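Local coordinates for protein sialidase B (Streptococcus pneumoniae serotype 4, PDB 4XJW) that cleaves terminal sialic acid from oligosaccharides, glycoproteins and glycolipids at alpha-(2->3)-, alpha-(2->6)- and alpha-(2->8)-linkages, at residues 552-557 / 613-618; 207-212 / 627-632. The protein carries 1 engineered substitution. All coordinates share one frame; numbering follows the deposited sequence.

Interaction 1: 552-557 / 613-618; sequences GTQVSA and YAYSAI
Ser-616 OG lies 3.0 Å from Ser-556 OG in a hydrogen bond that either hydroxyl could donate. Ser-573 OG bonds to the same atom, and so does a water whose oxygen is 2.7 Å from Ser-616 OG. The same water lies within hydrogen-bonding distance of Gln-554 O and Ala-614 O and so links both backbones; its acceptors outnumber its protons, and the bonds probably share them. Next to these hydroxyls, the side chain of Gln-554 reaches across with CG anti to the backbone N (chi1 -175°) and the chain bent beyond it. Its OE1 accepts the backbone N-H of Ser-616 at 3.0 Å from Ser-616 N, with the donor tilted 24° from the carbonyl plane. NE2 gives its protons to Pro-454 O and to a second water, 3.0 Å from NE2, which passes the link on to Ser-616 O. CB of Gln-554 sits over one face of the Tyr-615 ring as a CH-pi contact, 3.6 Å from the centroid and only 9° off the ring normal. Thr-553 CG2 approaches the same ring obliquely, 3.9 Å from Tyr-615 CD1, while its OG1 bonds to Arg-581. Farther along, Ile-618 CG1 packs 3.6 Å from Ser-556 OG. The segments run almost in the same direction, with no backbone-to-backbone hydrogen bond across them: strands 556-559 and 616-620 begin successive blades of the sialidase beta-propeller. Tyr-615 is probably the nucleophile, and its OH bonds to Glu-503, a predicted active-site residue. The bonds settle which end of the Gln-554 amide is oxygen and which is nitrogen; the side chain so held probably keeps CB against the Tyr-615 ring face.

Interaction 2: 207-212 / 627-632; sequences RIPTLY and GVLFEK. With OPX ((1s,3R,4S)-1-[(cyclohexylamino)methyl]-3,4-dihydroxycyclopentanesulfonic acid), chain B.
Glu-631 OE2 accepts from Arg-207 NE at 2.6 Å and from the backbone N of Ile-208 at 2.9 Å, the two donors coming from opposite faces of the carboxylate plane. The other oxygen, OE1, receives Arg-207 NH2 at 2.8 Å on its syn lone pair and also takes the backbone N-H of Tyr-615. The guanidinium thus grips the carboxylate side-on with two nitrogens, although the two planes stand 47° apart and Arg-207 NE approaches OE2 from above the carboxylate plane. Arg-207 probably binds substrate, as in related sialidases, and a glutamate that positions an active-site arginine is familiar from that family. In the propeller, strands 205-213 and 626-631 belong to its first and last blades, so the antiparallel contact lies where the ring closes. Away from the charges it is apolar: Pro-209 CB meets Leu-629 CD2 at 3.5 Å, and Leu-211 CD1 rests 3.8 Å from Leu-629 CB, the two leucines crossing at about a right angle. Thr-210 turns away, its OG1 bonded to Ser-222. Tyr-212 lays one ring face against the cyclopentane of the bound inhibitor, OPX CAP lying over its centre, while Gln-456 and Thr-213 N hydrogen-bond the ligand.

How the interactions relate
From the N terminus, residues 207-212 come first, on the opening strand of the first propeller blade; their partner, 627-632, comes near the C terminus, so interaction 2 closes a loop of 414 residues that spans almost the whole propeller. Nested inside it, interaction 1 closes a much shorter loop of 55 residues, between the starts of the last two blades. Segments 613-618 and 627-632 then meet as neighbouring strands of the last blade, where Ala-617 N probably hydrogen-bonds Leu-629 O at 2.8 Å and Tyr-613 stacks on Phe-630. That blade is thereby tied to its predecessor by interaction 1 and to the first blade by interaction 2, with Arg-207 making a cation-pi contact with Tyr-615 between them.

Interaction 1: 552-557 / 613-618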
loop_
_atom_site.group_PDB
_atom_site.type_symbol
_atom_site.label_atom_id
_atom_site.label_comp_id
_atom_site.label_asym_id
_atom_site.label_seq_id
_atom_site.Cartn_x
_atom_site.Cartn_y
_atom_site.Cartn_z
ATOM N N GLY A 552 5.151 -3.067 15.517
ATOM C CA GLY A 552 3.915 -3.741 15.099
ATOM C C GLY A 552 3.501 -3.473 13.664
ATOM O O GLY A 552 4.084 -2.622 12.995
ATOM N N THR A 553 2.468 -4.197 13.213
ATOM C CA THR A 553 1.896 -4.048 11.868
ATOM C C THR A 553 0.405 -4.332 11.948
ATOM O O THR A 553 -0.024 -5.129 12.771
ATOM C CB THR A 553 2.547 -5.048 10.859
ATOM O OG1 THR A 553 3.966 -4.832 10.835
ATOM C CG2 THR A 553 2.033 -4.829 9.454
ATOM N N GLN A 554 -0.383 -3.673 11.098
ATOM C CA GLN A 554 -1.801 -3.960 10.980
ATOM C C GLN A 554 -2.006 -5.471 10.813
ATOM O O GLN A 554 -1.214 -6.149 10.135
ATOM C CB GLN A 554 -2.375 -3.215 9.771
ATOM C CG GLN A 554 -3.898 -3.344 9.599
ATOM C CD GLN A 554 -4.328 -3.515 8.151
ATOM O OE1 GLN A 554 -3.509 -3.770 7.272
ATOM N NE2 GLN A 554 -5.621 -3.369 7.897
ATOM N N VAL A 555 -3.057 -5.991 11.455
ATOM C CA VAL A 555 -3.475 -7.380 11.283
ATOM C C VAL A 555 -4.901 -7.354 10.748
ATOM O O VAL A 555 -5.770 -6.632 11.270
ATOM C CB VAL A 555 -3.408 -8.180 12.614
ATOM C CG1 VAL A 555 -4.156 -7.460 13.727
ATOM C CG2 VAL A 555 -3.950 -9.587 12.447
ATOM N N SER A 556 -5.152 -8.115 9.693
ATOM C CA SER A 556 -6.524 -8.231 9.207
ATOM C C SER A 556 -7.072 -9.580 9.644
ATOM O O SER A 556 -6.301 -10.502 9.936
ATOM C CB SER A 556 -6.601 -8.021 7.701
ATOM O OG SER A 556 -5.686 -8.830 6.980
ATOM N N ALA A 557 -8.394 -9.684 9.735
ATOM C CA ALA A 557 -9.008 -10.830 10.403
ATOM C C ALA A 557 -10.395 -11.070 9.876
ATOM O O ALA A 557 -11.159 -10.124 9.710
ATOM C CB ALA A 557 -9.064 -10.583 11.895
ATOM N N TYR A 613 6.175 -8.246 3.653
ATOM C CA TYR A 613 4.735 -8.364 3.841
ATOM C C TYR A 613 4.332 -7.393 4.928
ATOM O O TYR A 613 4.783 -7.516 6.067
ATOM C CB TYR A 613 4.378 -9.791 4.264
ATOM C CG TYR A 613 2.895 -10.120 4.213
ATOM C CD1 TYR A 613 2.040 -9.852 5.286
ATOM C CD2 TYR A 613 2.358 -10.738 3.097
ATOM C CE1 TYR A 613 0.662 -10.193 5.225
ATOM C CE2 TYR A 613 1.013 -11.078 3.021
ATOM C CZ TYR A 613 0.171 -10.797 4.080
ATOM O OH TYR A 613 -1.155 -11.158 3.947
ATOM N N ALA A 614 3.513 -6.403 4.589
ATOM C CA ALA A 614 3.179 -5.360 5.545
ATOM C C ALA A 614 1.680 -5.299 5.811
ATOM O O ALA A 614 1.120 -6.271 6.299
ATOM C CB ALA A 614 3.775 -4.001 5.123
ATOM N N TYR A 615 1.032 -4.176 5.520
ATOM C CA TYR A 615 -0.404 -4.098 5.732
ATOM C C TYR A 615 -1.122 -5.023 4.755
ATOM O O TYR A 615 -0.632 -5.301 3.647
ATOM C CB TYR A 615 -0.943 -2.673 5.583
ATOM C CG TYR A 615 -0.678 -1.745 6.742
ATOM C CD1 TYR A 615 0.520 -1.785 7.446
ATOM C CD2 TYR A 615 -1.609 -0.784 7.105
ATOM C CE1 TYR A 615 0.760 -0.902 8.492
ATOM C CE2 TYR A 615 -1.373 0.093 8.144
ATOM C CZ TYR A 615 -0.181 0.039 8.818
ATOM O OH TYR A 615 0.067 0.922 9.852
ATOM N N SER A 616 -2.283 -5.500 5.179
ATOM C CA SER A 616 -2.988 -6.497 4.404
ATOM C C SER A 616 -4.488 -6.430 4.573
ATOM O O SER A 616 -5.025 -5.898 5.548
ATOM C CB SER A 616 -2.478 -7.889 4.769
ATOM O OG SER A 616 -2.896 -8.238 6.083
ATOM N N ALA A 617 -5.164 -6.996 3.576
ATOM C CA ALA A 617 -6.608 -7.113 3.565
ATOM C C ALA A 617 -6.968 -8.546 3.200
ATOM O O ALA A 617 -6.412 -9.116 2.243
ATOM C CB ALA A 617 -7.192 -6.125 2.557
ATOM N N ILE A 618 -7.889 -9.139 3.960
ATOM C CA ILE A 618 -8.401 -10.458 3.603
ATOM C C ILE A 618 -9.921 -10.511 3.580
ATOM O O ILE A 618 -10.602 -9.865 4.378
ATOM C CB ILE A 618 -7.840 -11.579 4.510
ATOM C CG1 ILE A 618 -8.152 -11.317 5.989
ATOM C CG2 ILE A 618 -6.330 -11.767 4.271
ATOM C CD1 ILE A 618 -7.783 -12.511 6.871
HETATM O O HOH W 1 -0.892 -7.482 7.710
HETATM O O HOH W 2 -7.126 -4.149 5.427
#

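Interaction 2: 207-212 / 627-632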
loop_
_atom_site.group_PDB
_atom_site.type_symbol
_atom_site.label_atom_id
_atom_site.label_comp_id
_atom_site.label_asym_id
_atom_site.label_seq_id
_atom_site.Cartn_x
_atom_site.Cartn_y
_atom_site.Cartn_z
ATOM N N ARG A 207 -0.995 2.365 -0.862
ATOM C CA ARG A 207 -0.773 1.784 0.460
ATOM C C ARG A 207 -2.129 1.566 1.105
ATOM O O ARG A 207 -3.141 2.143 0.682
ATOM C CB ARG A 207 0.074 2.688 1.384
ATOM C CG ARG A 207 1.619 2.587 1.204
ATOM C CD ARG A 207 2.356 2.663 2.560
ATOM N NE ARG A 207 2.097 1.542 3.457
ATOM C CZ ARG A 207 2.437 1.513 4.751
ATOM N NH1 ARG A 207 3.054 2.560 5.293
ATOM N NH2 ARG A 207 2.157 0.433 5.511
ATOM N N ILE A 208 -2.139 0.736 2.140
ATOM C CA ILE A 208 -3.296 0.560 3.019
ATOM C C ILE A 208 -4.514 -0.063 2.306
ATOM O O ILE A 208 -5.569 0.558 2.209
ATOM C CB ILE A 208 -3.739 1.888 3.707
ATOM C CG1 ILE A 208 -2.555 2.795 4.061
ATOM C CG2 ILE A 208 -4.503 1.581 4.977
ATOM C CD1 ILE A 208 -1.527 2.163 4.999
ATOM N N PRO A 209 -4.374 -1.302 1.822
ATOM C CA PRO A 209 -5.455 -1.963 1.078
ATOM C C PRO A 209 -6.571 -2.444 1.989
ATOM O O PRO A 209 -6.335 -2.789 3.157
ATOM C CB PRO A 209 -4.759 -3.187 0.490
ATOM C CG PRO A 209 -3.638 -3.483 1.463
ATOM C CD PRO A 209 -3.160 -2.136 1.905
ATOM N N THR A 210 -7.782 -2.504 1.438
ATOM C CA THR A 210 -8.933 -3.104 2.111
ATOM C C THR A 210 -9.659 -4.018 1.120
ATOM O O THR A 210 -9.500 -3.881 -0.101
ATOM C CB THR A 210 -9.924 -2.064 2.683
ATOM O OG1 THR A 210 -10.785 -1.591 1.640
ATOM C CG2 THR A 210 -9.183 -0.876 3.337
ATOM N N LEU A 211 -10.421 -4.969 1.663
ATOM C CA LEU A 211 -11.311 -5.836 0.876
ATOM C C LEU A 211 -12.564 -6.088 1.688
ATOM O O LEU A 211 -12.506 -6.181 2.899
ATOM C CB LEU A 211 -10.633 -7.184 0.596
ATOM C CG LEU A 211 -9.479 -7.272 -0.398
ATOM C CD1 LEU A 211 -8.835 -8.660 -0.351
ATOM C CD2 LEU A 211 -9.950 -6.932 -1.802
ATOM N N TYR A 212 -13.700 -6.226 1.017
ATOM C CA TYR A 212 -14.952 -6.498 1.700
ATOM C C TYR A 212 -15.892 -7.167 0.712
ATOM O O TYR A 212 -16.022 -6.721 -0.436
ATOM C CB TYR A 212 -15.581 -5.190 2.180
ATOM C CG TYR A 212 -16.710 -5.350 3.178
ATOM C CD1 TYR A 212 -17.994 -5.700 2.767
ATOM C CD2 TYR A 212 -16.494 -5.137 4.525
ATOM C CE1 TYR A 212 -19.030 -5.832 3.683
ATOM C CE2 TYR A 212 -17.515 -5.263 5.446
ATOM C CZ TYR A 212 -18.778 -5.605 5.022
ATOM O OH TYR A 212 -19.781 -5.727 5.959
ATOM N N GLY A 627 -9.487 -14.148 -0.679
ATOM C CA GLY A 627 -8.726 -13.138 -1.393
ATOM C C GLY A 627 -7.863 -12.346 -0.427
ATOM O O GLY A 627 -8.314 -11.996 0.670
ATOM N N VAL A 628 -6.618 -12.088 -0.829
ATOM C CA VAL A 628 -5.662 -11.333 -0.012
ATOM C C VAL A 628 -5.099 -10.210 -0.881
ATOM O O VAL A 628 -4.577 -10.460 -1.962
ATOM C CB VAL A 628 -4.513 -12.223 0.513
ATOM C CG1 VAL A 628 -3.640 -11.448 1.484
ATOM C CG2 VAL A 628 -5.053 -13.479 1.190
ATOM N N LEU A 629 -5.261 -8.973 -0.428
ATOM C CA LEU A 629 -4.656 -7.815 -1.068
ATOM C C LEU A 629 -3.679 -7.240 -0.050
ATOM O O LEU A 629 -4.074 -6.850 1.046
ATOM C CB LEU A 629 -5.719 -6.783 -1.436
ATOM C CG LEU A 629 -5.227 -5.530 -2.151
ATOM C CD1 LEU A 629 -4.640 -5.897 -3.504
ATOM C CD2 LEU A 629 -6.377 -4.537 -2.308
ATOM N N PHE A 630 -2.403 -7.210 -0.401
ATOM C CA PHE A 630 -1.402 -6.884 0.612
ATOM C C PHE A 630 -0.217 -6.109 0.064
ATOM O O PHE A 630 0.095 -6.171 -1.139
ATOM C CB PHE A 630 -0.904 -8.169 1.282
ATOM C CG PHE A 630 -0.117 -9.070 0.363
ATOM C CD1 PHE A 630 -0.765 -9.941 -0.509
ATOM C CD2 PHE A 630 1.276 -9.046 0.373
ATOM C CE1 PHE A 630 -0.040 -10.777 -1.368
ATOM C CE2 PHE A 630 2.002 -9.885 -0.467
ATOM C CZ PHE A 630 1.353 -10.743 -1.334
ATOM N N GLU A 631 0.459 -5.401 0.970
ATOM C CA GLU A 631 1.677 -4.694 0.649
ATOM C C GLU A 631 2.827 -5.692 0.630
ATOM O O GLU A 631 3.282 -6.135 1.681
ATOM C CB GLU A 631 1.912 -3.604 1.706
ATOM C CG GLU A 631 0.871 -2.468 1.657
ATOM C CD GLU A 631 1.007 -1.480 2.803
ATOM O OE1 GLU A 631 1.697 -1.783 3.810
ATOM O OE2 GLU A 631 0.452 -0.364 2.677
ATOM N N LYS A 632 3.300 -6.055 -0.557
ATOM C CA LYS A 632 4.405 -7.004 -0.678
ATOM C C LYS A 632 5.760 -6.293 -0.592
ATOM O O LYS A 632 6.579 -6.325 -1.516
ATOM C CB LYS A 632 4.310 -7.838 -1.964
ATOM C CG LYS A 632 5.194 -9.087 -1.914
ATOM C CD LYS A 632 5.172 -9.885 -3.199
ATOM C CE LYS A 632 6.070 -11.106 -3.077
ATOM N NZ LYS A 632 5.445 -12.143 -2.221
HETATM C CAF OPX B . -19.356 -16.066 1.813
HETATM C CAG OPX B . -20.684 -15.762 2.441
HETATM C CAH OPX B . -18.643 -14.799 1.465
HETATM C CAI OPX B . -20.516 -14.887 3.649
HETATM C CAJ OPX B . -18.474 -13.894 2.652
HETATM C CAK OPX B . -19.241 -11.467 4.274
HETATM C CAL OPX B . -17.465 -11.030 6.063
HETATM C CAM OPX B . -18.430 -9.155 4.923
HETATM C CAO OPX B . -16.574 -9.846 6.161
HETATM C CAP OPX B . -16.916 -9.027 4.992
HETATM C CAQ OPX B . -19.803 -13.615 3.310
HETATM C CAR OPX B . -18.741 -10.554 5.435
HETATM N NAN OPX B . -19.626 -12.858 4.561
HETATM O OAA OPX B . -20.288 -11.858 7.153
HETATM O OAB OPX B . -19.486 -9.665 7.824
HETATM O OAC OPX B . -15.238 -10.210 6.175
HETATM O OAD OPX B . -16.379 -9.507 3.829
HETATM O OAE OPX B . -21.195 -9.833 6.146
HETATM S SAS OPX B . -20.001 -10.475 6.708
#